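Local coordinates for uncharacterized GST-like proteinprotein (Pseudomonas syringae pv. tomato, PDB 3IC8) that is of unknown function but belongs to the glutathione S-transferase superfamily, pairing a thioredoxin-like domain with a helical one, and may bind glutathione, at residues A[20-25]-A[71-76]; A[43-48]-A[290-295]; A[284-289]-A[298-303]. All coordinates share one frame; numbering follows the deposited sequence.

Interaction 1: residues A[20-25]-A[71-76]; sequences LMLGFK and RRLEQE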
loop_
_atom_site.group_PDB
_atom_site.type_symbol
_atom_site.label_atom_id
_atom_site.label_comp_id
_atom_site.label_asym_id
_atom_site.label_seq_id
_atom_site.Cartn_x
_atom_site.Cartn_y
_atom_site.Cartn_z
ATOM N N LEU A 20 -14.684 8.379 9.496
ATOM C CA LEU A 20 -14.513 7.995 8.117
ATOM C C LEU A 20 -15.352 8.856 7.233
ATOM O O LEU A 20 -14.971 9.168 6.155
ATOM C CB LEU A 20 -14.783 6.520 7.888
ATOM C CG LEU A 20 -13.795 5.590 8.550
ATOM C CD1 LEU A 20 -14.325 4.229 8.712
ATOM C CD2 LEU A 20 -12.485 5.566 7.894
HETATM N N MSE A 21 -16.516 9.223 7.712
HETATM C CA MSE A 21 -17.413 10.047 6.958
HETATM C C MSE A 21 -16.766 11.384 6.718
HETATM O O MSE A 21 -16.843 11.930 5.659
HETATM C CB MSE A 21 -18.735 10.207 7.682
HETATM C CG MSE A 21 -19.719 9.087 7.502
HETATM SE SE MSE A 21 -21.133 8.999 8.772
HETATM C CE MSE A 21 -22.039 10.564 8.406
ATOM N N LEU A 22 -16.101 11.895 7.724
ATOM C CA LEU A 22 -15.350 13.103 7.569
ATOM C C LEU A 22 -14.210 12.944 6.599
ATOM O O LEU A 22 -13.908 13.833 5.884
ATOM C CB LEU A 22 -14.915 13.657 8.909
ATOM C CG LEU A 22 -16.085 14.155 9.733
ATOM C CD1 LEU A 22 -15.715 14.405 11.133
ATOM C CD2 LEU A 22 -16.667 15.338 9.170
ATOM N N GLY A 23 -13.576 11.798 6.588
ATOM C CA GLY A 23 -12.530 11.527 5.638
ATOM C C GLY A 23 -12.932 11.476 4.187
ATOM O O GLY A 23 -12.240 11.967 3.347
ATOM N N PHE A 24 -14.056 10.851 3.914
ATOM C CA PHE A 24 -14.582 10.705 2.590
ATOM C C PHE A 24 -14.912 12.067 2.017
ATOM O O PHE A 24 -14.649 12.341 0.896
ATOM C CB PHE A 24 -15.794 9.784 2.688
ATOM C CG PHE A 24 -16.553 9.608 1.433
ATOM C CD1 PHE A 24 -16.074 8.839 0.418
ATOM C CD2 PHE A 24 -17.764 10.171 1.293
ATOM C CE1 PHE A 24 -16.768 8.674 -0.674
ATOM C CE2 PHE A 24 -18.454 9.991 0.176
ATOM C CZ PHE A 24 -17.959 9.242 -0.798
ATOM N N LYS A 25 -15.470 12.919 2.836
ATOM C CA LYS A 25 -15.757 14.283 2.472
ATOM C C LYS A 25 -14.551 15.219 2.289
ATOM O O LYS A 25 -14.671 16.227 1.664
ATOM C CB LYS A 25 -16.775 14.887 3.418
ATOM C CG LYS A 25 -18.159 14.396 3.214
ATOM C CD LYS A 25 -18.677 14.681 1.862
ATOM C CE LYS A 25 -20.130 14.346 1.811
ATOM N NZ LYS A 25 -20.717 14.420 0.490
ATOM N N ARG A 71 -26.418 13.490 5.819
ATOM C CA ARG A 71 -27.147 14.437 5.025
ATOM C C ARG A 71 -26.750 15.892 5.174
ATOM O O ARG A 71 -26.794 16.616 4.237
ATOM C CB ARG A 71 -28.633 14.226 5.191
ATOM C CG ARG A 71 -29.033 12.970 4.539
ATOM C CD ARG A 71 -30.427 12.579 4.764
ATOM N NE ARG A 71 -30.614 11.193 4.408
ATOM C CZ ARG A 71 -30.854 10.752 3.194
ATOM N NH1 ARG A 71 -30.952 11.576 2.199
ATOM N NH2 ARG A 71 -31.010 9.486 2.984
ATOM N N ARG A 72 -26.412 16.317 6.374
ATOM C CA ARG A 72 -25.873 17.627 6.615
ATOM C C ARG A 72 -24.544 17.801 5.950
ATOM O O ARG A 72 -24.255 18.836 5.449
ATOM C CB ARG A 72 -25.776 17.900 8.098
ATOM C CG ARG A 72 -25.267 19.242 8.441
ATOM C CD ARG A 72 -25.971 20.298 7.650
ATOM N NE ARG A 72 -25.482 21.640 7.905
ATOM C CZ ARG A 72 -24.587 22.264 7.166
ATOM N NH1 ARG A 72 -24.058 21.684 6.128
ATOM N NH2 ARG A 72 -24.217 23.476 7.466
ATOM N N LEU A 73 -23.735 16.766 5.962
ATOM C CA LEU A 73 -22.464 16.781 5.282
ATOM C C LEU A 73 -22.607 16.924 3.787
ATOM O O LEU A 73 -21.870 17.623 3.157
ATOM C CB LEU A 73 -21.692 15.518 5.590
ATOM C CG LEU A 73 -21.039 15.437 6.958
ATOM C CD1 LEU A 73 -20.242 14.195 7.110
ATOM C CD2 LEU A 73 -20.224 16.655 7.284
ATOM N N GLU A 74 -23.580 16.225 3.244
ATOM C CA GLU A 74 -23.870 16.216 1.848
ATOM C C GLU A 74 -24.248 17.604 1.407
ATOM O O GLU A 74 -23.931 18.009 0.329
ATOM C CB GLU A 74 -24.982 15.210 1.563
ATOM C CG GLU A 74 -25.269 14.990 0.126
ATOM C CD GLU A 74 -24.666 13.731 -0.410
ATOM O OE1 GLU A 74 -25.207 13.154 -1.351
ATOM O OE2 GLU A 74 -23.644 13.312 0.108
ATOM N N GLN A 75 -24.966 18.311 2.250
ATOM C CA GLN A 75 -25.258 19.698 2.032
ATOM C C GLN A 75 -24.008 20.577 2.075
ATOM O O GLN A 75 -23.834 21.430 1.238
ATOM C CB GLN A 75 -26.312 20.166 3.029
ATOM C CG GLN A 75 -26.445 21.648 3.191
ATOM C CD GLN A 75 -27.363 22.027 4.315
ATOM O OE1 GLN A 75 -27.286 23.114 4.846
ATOM N NE2 GLN A 75 -28.239 21.127 4.681
ATOM N N GLU A 76 -23.137 20.370 3.044
ATOM C CA GLU A 76 -21.905 21.127 3.097
ATOM C C GLU A 76 -20.946 20.882 1.963
ATOM O O GLU A 76 -20.480 21.805 1.379
ATOM C CB GLU A 76 -21.204 20.891 4.416
ATOM C CG GLU A 76 -20.065 21.827 4.712
ATOM C CD GLU A 76 -20.506 23.154 5.242
ATOM O OE1 GLU A 76 -19.658 23.933 5.646
ATOM O OE2 GLU A 76 -21.691 23.446 5.253
#

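Interaction 2: residues A[43-48]-A[290-295]; sequences LTALTG and DNRAGV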
loop_
_atom_site.group_PDB
_atom_site.type_symbol
_atom_site.label_atom_id
_atom_site.label_comp_id
_atom_site.label_asym_id
_atom_site.label_seq_id
_atom_site.Cartn_x
_atom_site.Cartn_y
_atom_site.Cartn_z
ATOM N N LEU A 43 -21.723 18.638 26.811
ATOM C CA LEU A 43 -22.486 18.076 25.732
ATOM C C LEU A 43 -23.969 18.370 25.776
ATOM O O LEU A 43 -24.522 18.832 24.815
ATOM C CB LEU A 43 -22.265 16.588 25.724
ATOM C CG LEU A 43 -22.442 15.766 24.468
ATOM C CD1 LEU A 43 -23.634 14.936 24.594
ATOM C CD2 LEU A 43 -22.489 16.580 23.244
ATOM N N THR A 44 -24.605 18.133 26.906
ATOM C CA THR A 44 -26.028 18.408 27.058
ATOM C C THR A 44 -26.364 19.877 27.063
ATOM O O THR A 44 -27.481 20.253 26.869
ATOM C CB THR A 44 -26.599 17.783 28.281
ATOM O OG1 THR A 44 -25.813 18.154 29.393
ATOM C CG2 THR A 44 -26.573 16.311 28.159
ATOM N N ALA A 45 -25.354 20.695 27.265
ATOM C CA ALA A 45 -25.519 22.102 27.139
ATOM C C ALA A 45 -25.919 22.455 25.739
ATOM O O ALA A 45 -26.733 23.311 25.561
ATOM C CB ALA A 45 -24.259 22.786 27.477
ATOM N N LEU A 46 -25.373 21.756 24.758
ATOM C CA LEU A 46 -25.848 21.863 23.398
ATOM C C LEU A 46 -27.026 20.986 23.007
ATOM O O LEU A 46 -27.968 21.451 22.462
ATOM C CB LEU A 46 -24.704 21.608 22.441
ATOM C CG LEU A 46 -23.367 22.242 22.746
ATOM C CD1 LEU A 46 -22.325 21.542 21.997
ATOM C CD2 LEU A 46 -23.350 23.670 22.415
ATOM N N THR A 47 -26.960 19.705 23.270
ATOM C CA THR A 47 -28.018 18.782 22.910
ATOM C C THR A 47 -29.357 18.914 23.601
ATOM O O THR A 47 -30.360 18.582 23.035
ATOM C CB THR A 47 -27.582 17.365 23.029
ATOM O OG1 THR A 47 -27.298 17.091 24.385
ATOM C CG2 THR A 47 -26.359 17.149 22.223
ATOM N N GLY A 48 -29.379 19.377 24.830
ATOM C CA GLY A 48 -30.579 19.257 25.611
ATOM C C GLY A 48 -30.715 17.931 26.304
ATOM O O GLY A 48 -31.754 17.585 26.789
ATOM N N ASP A 290 -30.200 27.565 26.226
ATOM C CA ASP A 290 -29.403 27.012 27.289
ATOM C C ASP A 290 -28.710 28.104 28.057
ATOM O O ASP A 290 -28.374 29.114 27.508
ATOM C CB ASP A 290 -28.380 26.018 26.756
ATOM C CG ASP A 290 -27.625 25.321 27.851
ATOM O OD1 ASP A 290 -28.154 24.392 28.461
ATOM O OD2 ASP A 290 -26.495 25.714 28.114
ATOM N N ASN A 291 -28.513 27.894 29.346
ATOM C CA ASN A 291 -27.973 28.943 30.169
ATOM C C ASN A 291 -26.578 29.352 29.759
ATOM O O ASN A 291 -26.290 30.518 29.690
ATOM C CB ASN A 291 -27.983 28.511 31.627
ATOM C CG ASN A 291 -29.298 28.794 32.316
ATOM O OD1 ASN A 291 -30.076 29.620 31.878
ATOM N ND2 ASN A 291 -29.543 28.107 33.410
ATOM N N ARG A 292 -25.693 28.398 29.548
ATOM C CA ARG A 292 -24.447 28.652 28.850
ATOM C C ARG A 292 -24.418 28.869 27.352
ATOM O O ARG A 292 -23.749 29.745 26.882
ATOM C CB ARG A 292 -23.420 27.609 29.205
ATOM C CG ARG A 292 -23.170 27.511 30.651
ATOM C CD ARG A 292 -23.006 26.104 31.027
ATOM N NE ARG A 292 -21.621 25.730 30.944
ATOM C CZ ARG A 292 -21.206 24.518 30.659
ATOM N NH1 ARG A 292 -22.066 23.554 30.428
ATOM N NH2 ARG A 292 -19.932 24.279 30.619
ATOM N N ALA A 293 -25.074 28.016 26.591
ATOM C CA ALA A 293 -24.950 28.063 25.141
ATOM C C ALA A 293 -25.892 28.989 24.403
ATOM O O ALA A 293 -25.710 29.240 23.244
ATOM C CB ALA A 293 -25.026 26.697 24.573
ATOM N N GLY A 294 -26.907 29.495 25.061
ATOM C CA GLY A 294 -27.798 30.399 24.390
ATOM C C GLY A 294 -28.831 29.688 23.590
ATOM O O GLY A 294 -29.172 28.577 23.886
ATOM N N VAL A 295 -29.337 30.353 22.579
ATOM C CA VAL A 295 -30.354 29.779 21.748
ATOM C C VAL A 295 -29.734 28.834 20.762
ATOM O O VAL A 295 -28.762 29.155 20.119
ATOM C CB VAL A 295 -31.094 30.831 20.991
ATOM C CG1 VAL A 295 -32.044 30.194 20.065
ATOM C CG2 VAL A 295 -31.803 31.721 21.920
#

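Interaction 3: residues A[284-289]-A[298-303]; sequences LILRRE and VHFPRL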
loop_
_atom_site.group_PDB
_atom_site.type_symbol
_atom_site.label_atom_id
_atom_site.label_comp_id
_atom_site.label_asym_id
_atom_site.label_seq_id
_atom_site.Cartn_x
_atom_site.Cartn_y
_atom_site.Cartn_z
ATOM N N LEU A 284 -36.520 16.971 11.822
ATOM C CA LEU A 284 -37.221 17.758 12.793
ATOM C C LEU A 284 -36.262 18.709 13.478
ATOM O O LEU A 284 -35.205 18.317 13.881
ATOM C CB LEU A 284 -37.868 16.871 13.830
ATOM C CG LEU A 284 -38.752 15.745 13.356
ATOM C CD1 LEU A 284 -38.647 14.630 14.285
ATOM C CD2 LEU A 284 -40.111 16.211 13.306
ATOM N N ILE A 285 -36.645 19.963 13.620
ATOM C CA ILE A 285 -35.801 20.943 14.267
ATOM C C ILE A 285 -36.404 21.533 15.527
ATOM O O ILE A 285 -37.518 21.967 15.545
ATOM C CB ILE A 285 -35.470 22.060 13.335
ATOM C CG1 ILE A 285 -35.075 21.503 11.997
ATOM C CG2 ILE A 285 -34.325 22.814 13.840
ATOM C CD1 ILE A 285 -34.392 22.457 11.176
ATOM N N LEU A 286 -35.624 21.599 16.562
ATOM C CA LEU A 286 -36.185 22.052 17.763
ATOM C C LEU A 286 -35.304 23.121 18.374
ATOM O O LEU A 286 -34.104 23.046 18.315
ATOM C CB LEU A 286 -36.462 20.832 18.616
ATOM C CG LEU A 286 -36.467 20.797 20.103
ATOM C CD1 LEU A 286 -36.592 19.384 20.536
ATOM C CD2 LEU A 286 -35.171 21.372 20.516
ATOM N N ARG A 287 -35.952 24.152 18.895
ATOM C CA ARG A 287 -35.306 25.319 19.447
ATOM C C ARG A 287 -35.302 25.202 20.943
ATOM O O ARG A 287 -36.285 24.885 21.520
ATOM C CB ARG A 287 -36.030 26.583 19.012
ATOM C CG ARG A 287 -35.397 27.876 19.460
ATOM C CD ARG A 287 -36.433 28.951 19.686
ATOM N NE ARG A 287 -35.942 30.285 19.378
ATOM C CZ ARG A 287 -35.788 31.256 20.274
ATOM N NH1 ARG A 287 -36.080 31.065 21.542
ATOM N NH2 ARG A 287 -35.333 32.430 19.896
ATOM N N ARG A 288 -34.162 25.417 21.561
ATOM C CA ARG A 288 -34.071 25.444 23.000
ATOM C C ARG A 288 -33.079 26.493 23.411
ATOM O O ARG A 288 -32.230 26.845 22.652
ATOM C CB ARG A 288 -33.665 24.091 23.545
ATOM C CG ARG A 288 -32.466 23.515 22.905
ATOM C CD ARG A 288 -32.073 22.249 23.550
ATOM N NE ARG A 288 -31.619 22.447 24.901
ATOM C CZ ARG A 288 -30.373 22.723 25.229
ATOM N NH1 ARG A 288 -29.454 22.815 24.308
ATOM N NH2 ARG A 288 -30.051 22.876 26.485
ATOM N N GLU A 289 -33.193 26.997 24.624
ATOM C CA GLU A 289 -32.290 28.022 25.096
ATOM C C GLU A 289 -31.514 27.508 26.283
ATOM O O GLU A 289 -32.089 27.031 27.213
ATOM C CB GLU A 289 -33.093 29.258 25.468
ATOM C CG GLU A 289 -32.285 30.432 25.951
ATOM C CD GLU A 289 -33.072 31.726 25.950
ATOM O OE1 GLU A 289 -34.310 31.673 25.888
ATOM O OE2 GLU A 289 -32.451 32.797 26.007
ATOM N N VAL A 298 -31.678 22.142 17.469
ATOM C CA VAL A 298 -31.281 20.753 17.492
ATOM C C VAL A 298 -32.039 19.933 16.464
ATOM O O VAL A 298 -33.230 19.984 16.392
ATOM C CB VAL A 298 -31.477 20.179 18.867
ATOM C CG1 VAL A 298 -30.904 18.818 18.971
ATOM C CG2 VAL A 298 -30.850 21.038 19.849
ATOM N N HIS A 299 -31.318 19.186 15.656
ATOM C CA HIS A 299 -31.915 18.485 14.545
ATOM C C HIS A 299 -31.935 16.985 14.708
ATOM O O HIS A 299 -30.958 16.390 15.054
ATOM C CB HIS A 299 -31.208 18.828 13.256
ATOM C CG HIS A 299 -30.881 20.264 13.099
ATOM N ND1 HIS A 299 -31.244 20.983 11.993
ATOM C CD2 HIS A 299 -30.168 21.102 13.871
ATOM C CE1 HIS A 299 -30.797 22.208 12.105
ATOM N NE2 HIS A 299 -30.142 22.307 13.237
ATOM N N PHE A 300 -33.092 16.401 14.451
ATOM C CA PHE A 300 -33.320 14.986 14.579
ATOM C C PHE A 300 -33.954 14.468 13.338
ATOM O O PHE A 300 -34.716 15.133 12.730
ATOM C CB PHE A 300 -34.293 14.695 15.686
ATOM C CG PHE A 300 -33.833 15.080 17.015
ATOM C CD1 PHE A 300 -33.002 14.285 17.714
ATOM C CD2 PHE A 300 -34.273 16.227 17.589
ATOM C CE1 PHE A 300 -32.606 14.642 18.931
ATOM C CE2 PHE A 300 -33.870 16.571 18.804
ATOM C CZ PHE A 300 -33.052 15.778 19.478
ATOM N N PRO A 301 -33.654 13.245 12.988
ATOM C CA PRO A 301 -34.329 12.560 11.902
ATOM C C PRO A 301 -35.701 12.067 12.296
ATOM O O PRO A 301 -35.951 11.877 13.445
ATOM C CB PRO A 301 -33.414 11.385 11.653
ATOM C CG PRO A 301 -32.720 11.190 12.862
ATOM C CD PRO A 301 -32.566 12.446 13.531
ATOM N N ARG A 302 -36.575 11.836 11.345
ATOM C CA ARG A 302 -37.807 11.179 11.682
ATOM C C ARG A 302 -37.546 9.775 12.183
ATOM O O ARG A 302 -38.150 9.344 13.129
ATOM C CB ARG A 302 -38.768 11.149 10.512
ATOM C CG ARG A 302 -39.194 12.465 9.986
ATOM C CD ARG A 302 -40.488 12.317 9.282
ATOM N NE ARG A 302 -41.381 13.448 9.467
ATOM C CZ ARG A 302 -42.127 13.665 10.535
ATOM N NH1 ARG A 302 -42.105 12.853 11.550
ATOM N NH2 ARG A 302 -42.895 14.715 10.586
ATOM N N LEU A 303 -36.643 9.063 11.541
ATOM C CA LEU A 303 -36.397 7.689 11.883
ATOM C C LEU A 303 -35.719 7.510 13.208
ATOM O O LEU A 303 -34.717 8.085 13.475
ATOM C CB LEU A 303 -35.577 7.015 10.811
ATOM C CG LEU A 303 -36.047 7.147 9.382
ATOM C CD1 LEU A 303 -35.280 6.245 8.527
ATOM C CD2 LEU A 303 -37.495 6.864 9.268
#

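Interaction 1: residues A[20-25]-A[71-76]
L73 projects from the 71-76 helix into the side chains of M21, L22 and K25, and its two methyls divide the work. CD1 meets the CE methyl of selenomethionine M21 at 4.3 Å, while CD2 meets CD2 of L22 at 4.2 Å. The segment axes lie 11.1 Å apart and only 18° from parallel, and the helices meet through their side chains.

K25 shows how one long side chain serves both halves. Its CG stands anti to the carbonyl carbon, beside the backbone N (chi1 -74°), the chain turns again at CD (chi2 -60°), and beyond the bend it runs extended to NZ. The methylenes pass beside L73, with CE 4.3 Å from L73 CB, and the K25 and E74 side chains cross at about a right angle. K25 NZ forms a salt bridge to E74 OE2 at 3.2 Å, from above the carboxylate plane. This buried ammonium also donates to the carbonyls of P80 and K77, and the E74 carboxylate is held by the backbone N of F82 and Y83.

Helices 16-25 and 66-76 pair as in the thioredoxin-like half of glutathione transferases. F82, in the loop after helix 66-76, touches M21 and K25, and I180 of helix 180-193 packs on M21.

Interaction 2: residues A[43-48]-A[290-295]
A45 faces D290 across this contact, an example of a helix end meeting the turn of a hairpin through polar groups that share a third partner. The polar core is the carbonyl of A45, whose O lies 3.2 Å from D290 CG. D290 CG stands anti to its backbone N (chi1 -174°), which places the carboxylate against the last turn of helix 41-47. A45 O and D290 OD1, 3.4 Å apart, are both acceptors and are not hydrogen-bonded to each other. R288 bridges the two: its NH1 donates to A45 O and its NH2 forms a salt bridge with D290 OD1.

A second polar group belongs to the turn itself. D290 OD2 accepts from A293 N at 3.1 Å through its anti lone pair, with an N-H...O angle of 167°, an Asx motif. Paired backbone bonds between D290 and G294 close the loop around residues 291-293, and G294 takes backbone angles (phi 83°) at which a CB would jam against the preceding carbonyl O.

One contact is purely apolar: L46 CD2 touches A293 CB at 4.1 Å. Other carbons lie against polar groups. A293 CB is 3.9 Å from A45 O, and A45 CB packs obliquely on the guanidinium of R292, 3.8 Å from NH1, while R292 NH2 is held in a salt bridge by D42. I232 of helix 228-237 touches A45, R292 and A293.

The chemistry implies a division of tasks within one carboxylate: OD2 shapes the turn, and OD1 pairs with the arginine. Carbonyls at the C-terminal end of a helix carry partial negative charge, so the R288 cation probably offsets both that end and the nearby D290.

Interaction 3: residues A[284-289]-A[298-303]
L284 and L286 pair with F300 and V298 as the hydrogen-bonded pairs of an antiparallel hairpin, with I285 and H299 as the non-hydrogen-bonded pair between them and the strand segments 155° apart in direction, joined by four backbone bonds of which the two shortest set L284 N 2.7 Å from F300 O and V298 N 2.7 Å from L286 O.

On one face I285 and H299 lie side by side, pointing the same way. I285 CG2 sits over the imidazole face, 4.1 Å from the ring centroid and 14° off its normal, in a CH-pi contact displaced toward the rim. I285 CD1 reaches H299 ND1 at 3.6 Å. The ring is fixed in rotation by hydrogen bonds that pair ND1 with E283 OE2 and NE2 with D61 OD1, and it stacks with Y63.

The other face carries L284, L286, V298 and F300. L286 splits its methyls, CD2 lying 4.2 Å from V298 CB and CD1 4.3 Å from F300 CE2.

Beyond the paired residues, R302 crosses L284 at about a right angle and takes L284 CD2 over one guanidinium face, 4.2 Å from R302 NH2, which is salt-bridged to D250. At the other end, R288 CG lies between the backbone N and the carbonyl carbon (chi1 51°), and CD meets V298 CG2 at 4.1 Å before the guanidinium turns to A45.

Strand 272-279 flanks 284-290 on its far side, and strand 61-63 runs parallel to 296-300, bonded through I62 and H299. The hairpin thus joins the sheet of the thioredoxin-like domain to the later strands, while I262 of strand 259-264 touches both L284 and F300.

How the interactions relate
Interaction 1 lies within the thioredoxin-like domain, while interactions 2 and 3 link that domain to the C-terminal strands. Interaction 1 closes before interaction 3 opens; their centres are 19 Å apart, with nearest atoms about 7 Å apart. Interaction 2 crosses both along the chain, bringing helix 41-47 to the turn between strands 284-290 and 296-300, the hairpin of interaction 3. These two have centres 13 Å apart and touch through R288, whereas the centres of interactions 1 and 2 are 24 Å apart, with nearest atoms about 14 Å apart. Interaction 3 extends the mixed sheet past strand 61-63, so the C-terminal strands join the domain both through the sheet and at the hairpin's turn.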